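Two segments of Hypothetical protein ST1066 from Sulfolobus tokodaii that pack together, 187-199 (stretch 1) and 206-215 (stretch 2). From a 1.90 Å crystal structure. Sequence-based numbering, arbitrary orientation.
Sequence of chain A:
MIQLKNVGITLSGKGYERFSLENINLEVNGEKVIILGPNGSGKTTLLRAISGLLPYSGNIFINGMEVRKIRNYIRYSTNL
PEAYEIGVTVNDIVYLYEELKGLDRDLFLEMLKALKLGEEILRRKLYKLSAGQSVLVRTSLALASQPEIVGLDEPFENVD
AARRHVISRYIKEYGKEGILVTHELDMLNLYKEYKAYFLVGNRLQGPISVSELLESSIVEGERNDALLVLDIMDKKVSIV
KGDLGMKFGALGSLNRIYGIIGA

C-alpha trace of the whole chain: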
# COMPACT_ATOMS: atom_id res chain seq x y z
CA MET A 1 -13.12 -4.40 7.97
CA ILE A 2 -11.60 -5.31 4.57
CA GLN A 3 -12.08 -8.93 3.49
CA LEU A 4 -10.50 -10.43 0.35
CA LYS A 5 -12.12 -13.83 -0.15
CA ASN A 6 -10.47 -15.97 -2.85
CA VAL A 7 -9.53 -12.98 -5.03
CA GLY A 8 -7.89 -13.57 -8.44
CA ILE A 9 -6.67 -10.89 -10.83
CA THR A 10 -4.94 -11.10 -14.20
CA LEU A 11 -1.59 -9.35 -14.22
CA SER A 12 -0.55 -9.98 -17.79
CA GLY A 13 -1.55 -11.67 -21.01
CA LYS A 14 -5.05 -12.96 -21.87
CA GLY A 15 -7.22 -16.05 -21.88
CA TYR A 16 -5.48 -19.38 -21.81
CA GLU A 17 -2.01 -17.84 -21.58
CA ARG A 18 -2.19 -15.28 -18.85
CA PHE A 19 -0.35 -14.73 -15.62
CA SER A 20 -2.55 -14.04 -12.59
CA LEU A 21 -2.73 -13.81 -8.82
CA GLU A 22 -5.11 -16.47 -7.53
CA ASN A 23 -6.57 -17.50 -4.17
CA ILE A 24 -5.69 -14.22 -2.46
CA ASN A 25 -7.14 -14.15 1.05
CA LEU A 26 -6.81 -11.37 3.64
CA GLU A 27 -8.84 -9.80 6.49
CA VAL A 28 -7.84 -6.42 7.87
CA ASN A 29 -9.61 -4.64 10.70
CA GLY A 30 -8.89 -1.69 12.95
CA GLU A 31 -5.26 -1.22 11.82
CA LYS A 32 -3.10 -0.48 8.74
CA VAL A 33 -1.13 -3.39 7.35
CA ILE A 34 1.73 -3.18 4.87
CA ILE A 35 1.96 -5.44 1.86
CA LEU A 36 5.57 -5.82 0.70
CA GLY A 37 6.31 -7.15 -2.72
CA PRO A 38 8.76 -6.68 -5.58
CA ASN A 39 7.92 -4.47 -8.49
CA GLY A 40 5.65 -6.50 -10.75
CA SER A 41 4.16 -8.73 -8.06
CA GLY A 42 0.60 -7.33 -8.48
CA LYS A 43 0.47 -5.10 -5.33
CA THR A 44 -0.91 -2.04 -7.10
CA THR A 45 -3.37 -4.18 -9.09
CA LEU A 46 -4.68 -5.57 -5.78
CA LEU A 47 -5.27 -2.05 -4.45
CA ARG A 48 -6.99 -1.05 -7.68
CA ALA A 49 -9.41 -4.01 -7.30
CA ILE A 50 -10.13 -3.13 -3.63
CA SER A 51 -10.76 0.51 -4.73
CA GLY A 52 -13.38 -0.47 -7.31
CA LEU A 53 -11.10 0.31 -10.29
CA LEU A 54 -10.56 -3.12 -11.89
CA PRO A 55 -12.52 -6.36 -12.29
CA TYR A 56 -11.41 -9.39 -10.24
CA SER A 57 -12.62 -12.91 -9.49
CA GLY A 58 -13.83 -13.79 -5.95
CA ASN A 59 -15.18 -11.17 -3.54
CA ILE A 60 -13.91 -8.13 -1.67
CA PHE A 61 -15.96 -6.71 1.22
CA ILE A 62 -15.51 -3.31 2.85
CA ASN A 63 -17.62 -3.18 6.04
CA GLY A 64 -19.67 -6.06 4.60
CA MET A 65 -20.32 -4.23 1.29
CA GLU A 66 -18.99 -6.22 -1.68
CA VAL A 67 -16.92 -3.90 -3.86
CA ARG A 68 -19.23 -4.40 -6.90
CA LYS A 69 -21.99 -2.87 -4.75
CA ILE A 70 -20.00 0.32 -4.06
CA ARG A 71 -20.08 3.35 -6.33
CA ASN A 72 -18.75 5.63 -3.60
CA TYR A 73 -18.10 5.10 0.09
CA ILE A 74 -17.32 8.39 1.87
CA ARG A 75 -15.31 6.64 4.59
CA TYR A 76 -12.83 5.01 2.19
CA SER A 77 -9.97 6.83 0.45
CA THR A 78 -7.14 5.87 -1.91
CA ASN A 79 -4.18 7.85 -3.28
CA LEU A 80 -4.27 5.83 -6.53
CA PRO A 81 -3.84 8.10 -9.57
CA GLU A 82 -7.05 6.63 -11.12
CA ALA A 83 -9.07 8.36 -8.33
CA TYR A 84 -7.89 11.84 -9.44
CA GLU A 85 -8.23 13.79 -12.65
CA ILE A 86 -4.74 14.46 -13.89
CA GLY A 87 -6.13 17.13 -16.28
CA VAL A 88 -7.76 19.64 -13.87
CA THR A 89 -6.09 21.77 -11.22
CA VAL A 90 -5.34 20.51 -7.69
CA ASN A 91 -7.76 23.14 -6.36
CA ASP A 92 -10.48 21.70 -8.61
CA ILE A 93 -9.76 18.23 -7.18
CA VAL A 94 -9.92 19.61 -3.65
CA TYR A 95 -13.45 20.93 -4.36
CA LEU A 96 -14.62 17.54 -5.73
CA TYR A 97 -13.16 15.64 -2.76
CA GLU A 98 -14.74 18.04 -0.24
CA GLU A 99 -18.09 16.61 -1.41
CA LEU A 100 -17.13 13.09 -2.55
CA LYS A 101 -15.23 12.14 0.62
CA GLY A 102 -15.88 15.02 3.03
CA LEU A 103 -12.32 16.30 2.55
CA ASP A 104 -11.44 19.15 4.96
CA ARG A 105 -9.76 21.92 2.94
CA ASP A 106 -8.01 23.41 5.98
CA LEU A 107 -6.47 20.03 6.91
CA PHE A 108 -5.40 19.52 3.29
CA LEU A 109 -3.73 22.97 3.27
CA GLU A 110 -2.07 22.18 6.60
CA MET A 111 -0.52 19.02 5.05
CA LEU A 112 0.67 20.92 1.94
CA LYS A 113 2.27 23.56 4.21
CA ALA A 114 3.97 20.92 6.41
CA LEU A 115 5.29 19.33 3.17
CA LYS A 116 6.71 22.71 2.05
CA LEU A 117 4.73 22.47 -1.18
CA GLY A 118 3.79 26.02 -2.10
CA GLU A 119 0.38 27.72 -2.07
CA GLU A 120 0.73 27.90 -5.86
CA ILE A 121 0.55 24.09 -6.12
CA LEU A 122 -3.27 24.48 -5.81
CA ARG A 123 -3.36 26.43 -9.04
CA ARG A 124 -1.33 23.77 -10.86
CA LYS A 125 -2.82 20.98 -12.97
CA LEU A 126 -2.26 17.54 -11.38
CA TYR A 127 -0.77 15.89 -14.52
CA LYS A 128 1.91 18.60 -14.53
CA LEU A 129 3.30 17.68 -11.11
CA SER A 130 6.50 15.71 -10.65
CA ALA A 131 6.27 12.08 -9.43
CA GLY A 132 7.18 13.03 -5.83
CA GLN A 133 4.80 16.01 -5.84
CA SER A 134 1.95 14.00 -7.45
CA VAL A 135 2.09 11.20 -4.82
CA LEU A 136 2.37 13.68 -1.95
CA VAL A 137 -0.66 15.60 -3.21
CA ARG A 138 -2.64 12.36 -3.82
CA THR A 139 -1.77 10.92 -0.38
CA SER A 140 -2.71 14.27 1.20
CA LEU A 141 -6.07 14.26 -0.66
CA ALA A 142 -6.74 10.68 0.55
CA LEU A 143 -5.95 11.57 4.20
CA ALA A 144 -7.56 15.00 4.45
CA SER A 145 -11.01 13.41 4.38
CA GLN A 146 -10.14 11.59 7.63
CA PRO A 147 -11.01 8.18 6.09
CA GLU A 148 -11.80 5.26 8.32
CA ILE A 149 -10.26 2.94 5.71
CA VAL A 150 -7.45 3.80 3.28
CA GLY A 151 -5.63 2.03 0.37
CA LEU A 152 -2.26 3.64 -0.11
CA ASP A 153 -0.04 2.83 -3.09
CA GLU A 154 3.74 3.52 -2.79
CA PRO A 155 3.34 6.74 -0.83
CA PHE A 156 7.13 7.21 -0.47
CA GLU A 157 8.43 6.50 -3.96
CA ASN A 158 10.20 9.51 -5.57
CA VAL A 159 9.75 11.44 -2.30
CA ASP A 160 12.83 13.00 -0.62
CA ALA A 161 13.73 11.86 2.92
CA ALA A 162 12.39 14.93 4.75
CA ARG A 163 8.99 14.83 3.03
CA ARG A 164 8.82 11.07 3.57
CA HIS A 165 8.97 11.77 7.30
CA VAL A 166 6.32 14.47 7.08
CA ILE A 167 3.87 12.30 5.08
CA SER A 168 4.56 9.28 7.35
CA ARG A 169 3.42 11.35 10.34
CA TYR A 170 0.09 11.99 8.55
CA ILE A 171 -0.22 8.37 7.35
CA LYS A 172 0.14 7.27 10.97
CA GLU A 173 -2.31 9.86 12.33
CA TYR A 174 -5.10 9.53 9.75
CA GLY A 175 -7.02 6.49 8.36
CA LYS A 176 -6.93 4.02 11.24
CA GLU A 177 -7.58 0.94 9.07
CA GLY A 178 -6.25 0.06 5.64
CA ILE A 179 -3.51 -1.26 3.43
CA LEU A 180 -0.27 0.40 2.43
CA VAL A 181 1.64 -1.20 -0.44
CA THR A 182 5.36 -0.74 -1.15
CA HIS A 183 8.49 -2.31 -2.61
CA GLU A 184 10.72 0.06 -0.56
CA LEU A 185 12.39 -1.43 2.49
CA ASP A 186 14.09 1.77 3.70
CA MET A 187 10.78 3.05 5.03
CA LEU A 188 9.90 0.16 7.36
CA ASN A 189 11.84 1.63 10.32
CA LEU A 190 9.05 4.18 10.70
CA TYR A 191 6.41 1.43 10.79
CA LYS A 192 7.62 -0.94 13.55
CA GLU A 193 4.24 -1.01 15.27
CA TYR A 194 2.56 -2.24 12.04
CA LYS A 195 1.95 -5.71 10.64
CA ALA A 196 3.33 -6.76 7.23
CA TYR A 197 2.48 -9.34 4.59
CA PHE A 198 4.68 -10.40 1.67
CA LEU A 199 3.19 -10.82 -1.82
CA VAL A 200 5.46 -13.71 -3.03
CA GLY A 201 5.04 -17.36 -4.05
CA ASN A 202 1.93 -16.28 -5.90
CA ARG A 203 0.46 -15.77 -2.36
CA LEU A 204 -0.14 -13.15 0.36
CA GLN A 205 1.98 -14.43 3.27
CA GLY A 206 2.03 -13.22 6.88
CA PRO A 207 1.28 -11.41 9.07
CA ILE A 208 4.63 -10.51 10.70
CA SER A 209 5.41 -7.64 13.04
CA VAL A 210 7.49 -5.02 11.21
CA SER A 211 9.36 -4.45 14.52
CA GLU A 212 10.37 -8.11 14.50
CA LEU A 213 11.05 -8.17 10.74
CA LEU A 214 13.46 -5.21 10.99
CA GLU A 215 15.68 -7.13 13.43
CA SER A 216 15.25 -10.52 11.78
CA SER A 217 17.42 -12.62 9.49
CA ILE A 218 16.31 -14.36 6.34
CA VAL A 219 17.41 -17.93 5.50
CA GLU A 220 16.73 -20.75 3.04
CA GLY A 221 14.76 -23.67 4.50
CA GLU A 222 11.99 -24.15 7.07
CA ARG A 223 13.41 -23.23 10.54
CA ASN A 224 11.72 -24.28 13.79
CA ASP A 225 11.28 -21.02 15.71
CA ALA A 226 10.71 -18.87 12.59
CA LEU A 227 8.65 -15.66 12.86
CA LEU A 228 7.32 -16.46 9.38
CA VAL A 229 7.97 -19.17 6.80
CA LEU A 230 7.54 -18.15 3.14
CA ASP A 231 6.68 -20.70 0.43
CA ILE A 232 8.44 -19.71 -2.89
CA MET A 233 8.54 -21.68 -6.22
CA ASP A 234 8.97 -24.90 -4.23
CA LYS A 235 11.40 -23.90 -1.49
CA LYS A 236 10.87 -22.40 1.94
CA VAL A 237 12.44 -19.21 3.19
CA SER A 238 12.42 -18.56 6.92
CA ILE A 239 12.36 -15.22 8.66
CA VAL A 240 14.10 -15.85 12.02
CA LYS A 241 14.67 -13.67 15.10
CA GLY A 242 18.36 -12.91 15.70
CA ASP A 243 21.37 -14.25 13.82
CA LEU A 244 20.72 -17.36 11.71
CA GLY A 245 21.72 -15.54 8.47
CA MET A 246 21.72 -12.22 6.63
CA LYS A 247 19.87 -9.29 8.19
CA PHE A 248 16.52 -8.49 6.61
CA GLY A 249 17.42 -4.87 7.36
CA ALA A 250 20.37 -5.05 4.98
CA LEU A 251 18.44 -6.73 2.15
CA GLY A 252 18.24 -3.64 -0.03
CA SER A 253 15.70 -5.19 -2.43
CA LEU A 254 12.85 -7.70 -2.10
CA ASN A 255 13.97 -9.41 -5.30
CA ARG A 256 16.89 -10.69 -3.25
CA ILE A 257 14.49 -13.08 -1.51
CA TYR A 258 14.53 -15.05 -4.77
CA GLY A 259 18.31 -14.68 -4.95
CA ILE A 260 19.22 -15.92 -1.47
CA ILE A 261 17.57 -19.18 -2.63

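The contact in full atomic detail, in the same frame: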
# COMPACT_ATOMS: atom_id res chain seq x y z
N MET A 187 11.79 2.33 4.31
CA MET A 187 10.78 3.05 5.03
C MET A 187 10.19 2.30 6.23
O MET A 187 9.49 2.89 7.06
CB MET A 187 9.65 3.48 4.08
CG MET A 187 9.18 4.85 4.46
SD MET A 187 10.42 5.96 3.83
CE MET A 187 10.76 7.01 5.26
N LEU A 188 10.51 1.01 6.33
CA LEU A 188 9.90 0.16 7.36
C LEU A 188 10.24 0.56 8.80
O LEU A 188 9.46 0.25 9.70
CB LEU A 188 10.25 -1.31 7.12
CG LEU A 188 9.67 -1.96 5.86
CD1 LEU A 188 10.22 -3.37 5.70
CD2 LEU A 188 8.13 -1.97 5.88
N ASN A 189 11.38 1.24 8.99
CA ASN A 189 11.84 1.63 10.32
C ASN A 189 10.91 2.64 10.97
O ASN A 189 10.98 2.88 12.17
CB ASN A 189 13.24 2.23 10.24
CG ASN A 189 13.24 3.54 9.49
OD1 ASN A 189 13.46 3.57 8.27
ND2 ASN A 189 12.93 4.62 10.19
N LEU A 190 10.06 3.26 10.17
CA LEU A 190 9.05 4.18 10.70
C LEU A 190 7.73 3.46 10.99
O LEU A 190 6.79 4.07 11.49
CB LEU A 190 8.81 5.33 9.72
CG LEU A 190 9.87 6.45 9.67
CD1 LEU A 190 9.44 7.47 8.63
CD2 LEU A 190 10.04 7.11 11.04
N TYR A 191 7.67 2.17 10.68
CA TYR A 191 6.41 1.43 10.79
C TYR A 191 6.52 0.17 11.63
O TYR A 191 5.81 -0.79 11.38
CB TYR A 191 5.85 1.13 9.39
CG TYR A 191 5.37 2.38 8.72
CD1 TYR A 191 4.05 2.81 8.86
CD2 TYR A 191 6.26 3.19 8.00
CE1 TYR A 191 3.62 4.00 8.26
CE2 TYR A 191 5.84 4.36 7.41
CZ TYR A 191 4.52 4.76 7.54
OH TYR A 191 4.12 5.93 6.94
N LYS A 192 7.35 0.21 12.68
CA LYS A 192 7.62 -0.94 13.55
C LYS A 192 6.38 -1.47 14.23
O LYS A 192 6.26 -2.69 14.45
CB LYS A 192 8.67 -0.58 14.63
CG LYS A 192 9.96 -0.07 14.07
CD LYS A 192 10.92 0.44 15.18
CE LYS A 192 12.32 0.61 14.60
NZ LYS A 192 13.34 0.87 15.68
N GLU A 193 5.45 -0.58 14.55
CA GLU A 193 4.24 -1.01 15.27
C GLU A 193 3.19 -1.65 14.35
O GLU A 193 2.11 -2.08 14.80
CB GLU A 193 3.66 0.15 16.11
CG GLU A 193 3.07 1.34 15.33
CD GLU A 193 4.07 2.41 14.82
OE1 GLU A 193 3.78 3.61 15.06
OE2 GLU A 193 5.07 2.07 14.14
N TYR A 194 3.53 -1.77 13.06
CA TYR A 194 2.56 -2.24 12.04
C TYR A 194 2.81 -3.68 11.69
O TYR A 194 3.90 -4.18 11.94
CB TYR A 194 2.64 -1.38 10.79
CG TYR A 194 2.08 -0.02 11.01
CD1 TYR A 194 1.10 0.50 10.17
CD2 TYR A 194 2.53 0.76 12.07
CE1 TYR A 194 0.58 1.79 10.42
CE2 TYR A 194 2.01 2.00 12.32
CZ TYR A 194 1.04 2.52 11.51
OH TYR A 194 0.59 3.78 11.83
N LYS A 195 1.79 -4.36 11.14
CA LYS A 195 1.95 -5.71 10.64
C LYS A 195 2.21 -5.63 9.13
O LYS A 195 1.68 -4.73 8.44
CB LYS A 195 0.69 -6.55 10.86
CG LYS A 195 0.34 -6.84 12.33
CD LYS A 195 -0.86 -7.77 12.37
CE LYS A 195 -1.49 -7.80 13.75
NZ LYS A 195 -2.95 -8.03 13.56
N ALA A 196 3.03 -6.57 8.66
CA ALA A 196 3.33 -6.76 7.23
C ALA A 196 2.96 -8.15 6.68
O ALA A 196 3.01 -9.19 7.35
CB ALA A 196 4.85 -6.47 6.95
N TYR A 197 2.63 -8.14 5.39
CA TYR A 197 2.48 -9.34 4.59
C TYR A 197 3.43 -9.21 3.39
O TYR A 197 3.72 -8.12 2.96
CB TYR A 197 1.06 -9.43 4.04
CG TYR A 197 0.02 -9.66 5.11
CD1 TYR A 197 -0.47 -10.94 5.33
CD2 TYR A 197 -0.44 -8.60 5.90
CE1 TYR A 197 -1.43 -11.19 6.33
CE2 TYR A 197 -1.41 -8.83 6.90
CZ TYR A 197 -1.89 -10.14 7.09
OH TYR A 197 -2.81 -10.42 8.07
N PHE A 198 3.92 -10.34 2.91
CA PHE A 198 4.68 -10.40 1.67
C PHE A 198 3.79 -10.92 0.53
O PHE A 198 3.11 -11.92 0.70
CB PHE A 198 5.83 -11.41 1.83
CG PHE A 198 6.92 -10.90 2.72
CD1 PHE A 198 8.01 -10.19 2.18
CD2 PHE A 198 6.86 -11.13 4.10
CE1 PHE A 198 9.04 -9.71 3.00
CE2 PHE A 198 7.89 -10.67 4.93
CZ PHE A 198 8.97 -9.96 4.39
N LEU A 199 3.81 -10.25 -0.61
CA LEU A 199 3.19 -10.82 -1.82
C LEU A 199 4.34 -11.51 -2.57
O LEU A 199 5.08 -10.84 -3.29
CB LEU A 199 2.55 -9.71 -2.67
CG LEU A 199 1.67 -10.10 -3.87
CD1 LEU A 199 0.52 -11.06 -3.49
CD2 LEU A 199 1.14 -8.86 -4.48
N GLY A 206 1.88 -14.02 5.67
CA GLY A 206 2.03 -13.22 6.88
C GLY A 206 0.85 -13.52 7.78
O GLY A 206 0.15 -14.49 7.55
N PRO A 207 0.60 -12.67 8.79
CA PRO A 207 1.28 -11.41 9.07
C PRO A 207 2.61 -11.59 9.84
O PRO A 207 2.86 -12.65 10.40
CB PRO A 207 0.26 -10.67 9.94
CG PRO A 207 -0.41 -11.76 10.70
CD PRO A 207 -0.49 -12.93 9.76
N ILE A 208 3.45 -10.57 9.81
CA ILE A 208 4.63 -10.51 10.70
C ILE A 208 4.77 -9.10 11.23
O ILE A 208 4.49 -8.12 10.53
CB ILE A 208 5.93 -11.02 9.99
CG1 ILE A 208 7.13 -10.99 10.96
CG2 ILE A 208 6.26 -10.20 8.74
CD1 ILE A 208 8.39 -11.62 10.36
N SER A 209 5.16 -8.97 12.50
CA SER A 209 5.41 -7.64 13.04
C SER A 209 6.57 -6.99 12.27
O SER A 209 7.62 -7.64 12.08
CB SER A 209 5.80 -7.77 14.52
OG SER A 209 6.32 -6.54 14.99
N VAL A 210 6.39 -5.74 11.86
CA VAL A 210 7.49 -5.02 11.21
C VAL A 210 8.66 -4.82 12.22
O VAL A 210 9.83 -4.95 11.86
CB VAL A 210 7.05 -3.68 10.65
CG1 VAL A 210 8.22 -2.89 10.20
CG2 VAL A 210 6.12 -3.91 9.42
N SER A 211 8.32 -4.58 13.48
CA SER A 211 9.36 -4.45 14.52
C SER A 211 10.25 -5.68 14.52
O SER A 211 11.48 -5.56 14.54
CB SER A 211 8.73 -4.22 15.92
OG SER A 211 9.75 -4.18 16.93
N GLU A 212 9.64 -6.86 14.47
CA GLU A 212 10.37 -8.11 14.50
C GLU A 212 11.10 -8.39 13.17
O GLU A 212 12.25 -8.85 13.15
CB GLU A 212 9.45 -9.25 14.90
CG GLU A 212 8.64 -8.86 16.17
CD GLU A 212 8.55 -9.93 17.22
OE1 GLU A 212 7.43 -10.14 17.74
OE2 GLU A 212 9.58 -10.55 17.56
N LEU A 213 10.42 -8.08 12.07
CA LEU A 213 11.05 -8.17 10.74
C LEU A 213 12.35 -7.38 10.67
O LEU A 213 13.35 -7.92 10.21
CB LEU A 213 10.08 -7.67 9.67
CG LEU A 213 10.42 -7.87 8.20
CD1 LEU A 213 10.58 -9.32 7.82
CD2 LEU A 213 9.30 -7.19 7.38
N LEU A 214 12.33 -6.13 11.13
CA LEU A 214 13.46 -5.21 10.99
C LEU A 214 14.73 -5.67 11.70
O LEU A 214 15.84 -5.21 11.36
CB LEU A 214 13.09 -3.82 11.49
CG LEU A 214 12.24 -2.90 10.62
CD1 LEU A 214 11.70 -1.79 11.45
CD2 LEU A 214 13.04 -2.35 9.46
N GLU A 215 14.56 -6.58 12.66
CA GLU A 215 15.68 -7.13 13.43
C GLU A 215 15.84 -8.61 13.17
O GLU A 215 16.54 -9.31 13.91
CB GLU A 215 15.51 -6.82 14.95
CG GLU A 215 15.58 -5.32 15.29
CD GLU A 215 16.88 -4.64 14.81
OE1 GLU A 215 17.94 -5.32 14.68
OE2 GLU A 215 16.85 -3.41 14.57

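The most unusual feature lies where the second strand enters the contact: Gly-206 followed by a cis peptide bond to Pro-207, with the ring of Tyr-197 close to both. The backbone angles of Gly-206 (149°/-164°) by themselves call for glycine, and the neighbours agree, since an ideal CB would sit 2.8 Å from Ala-196 O and 3.0 Å from Tyr-197 CD1, both clashes. Tyr-197 uses the space: its CE1 comes to 3.6 Å from Gly-206 C, and Pro-207 lies over one face of the ring, with Pro-207 CB 3.6 Å from Tyr-197 CZ in an off-centre CH-pi contact.

Beyond this point the strands pair antiparallel, though splayed, their directions 137° apart. Ala-196 and Ile-208 form the hydrogen-bonded pair, joined both ways: Ala-196 N to Ile-208 O at 2.8 Å and nearly straight, Ile-208 N to Ala-196 O at 2.9 Å. The same carbonyls also receive CA-H...O contacts, from Lys-195 CA to Ile-208 O (3.5 Å) and from Pro-207 CA to Ala-196 O (3.3 Å).

The backbone pairing then carries on into the helix. Val-210 N donates to Tyr-194 O at 2.9 Å, and Ser-211 N makes a weak bond to Lys-192 O at 3.0 Å, so carbonyls of the Tyr-191 to Tyr-194 type I turn engage amides of the first helical turn. Ser-209 is the N-cap; its OG weakly accepts from Glu-212 N at 3.4 Å.

The rule for the apolar packing is read at Val-210, which has the largest area covered by the other stretch, 91 Å². While its amide holds the turn, its CG2 packs against Ala-196 CB at 3.8 Å and its CG1 against Leu-188 CB at 4.0 Å, so one residue ties the helix start to both the strand and the 3-10 segment. Farther along the helix, Phe-198 presents its ring edge to Leu-213, Phe-198 CZ to Leu-213 CD1 at 3.8 Å.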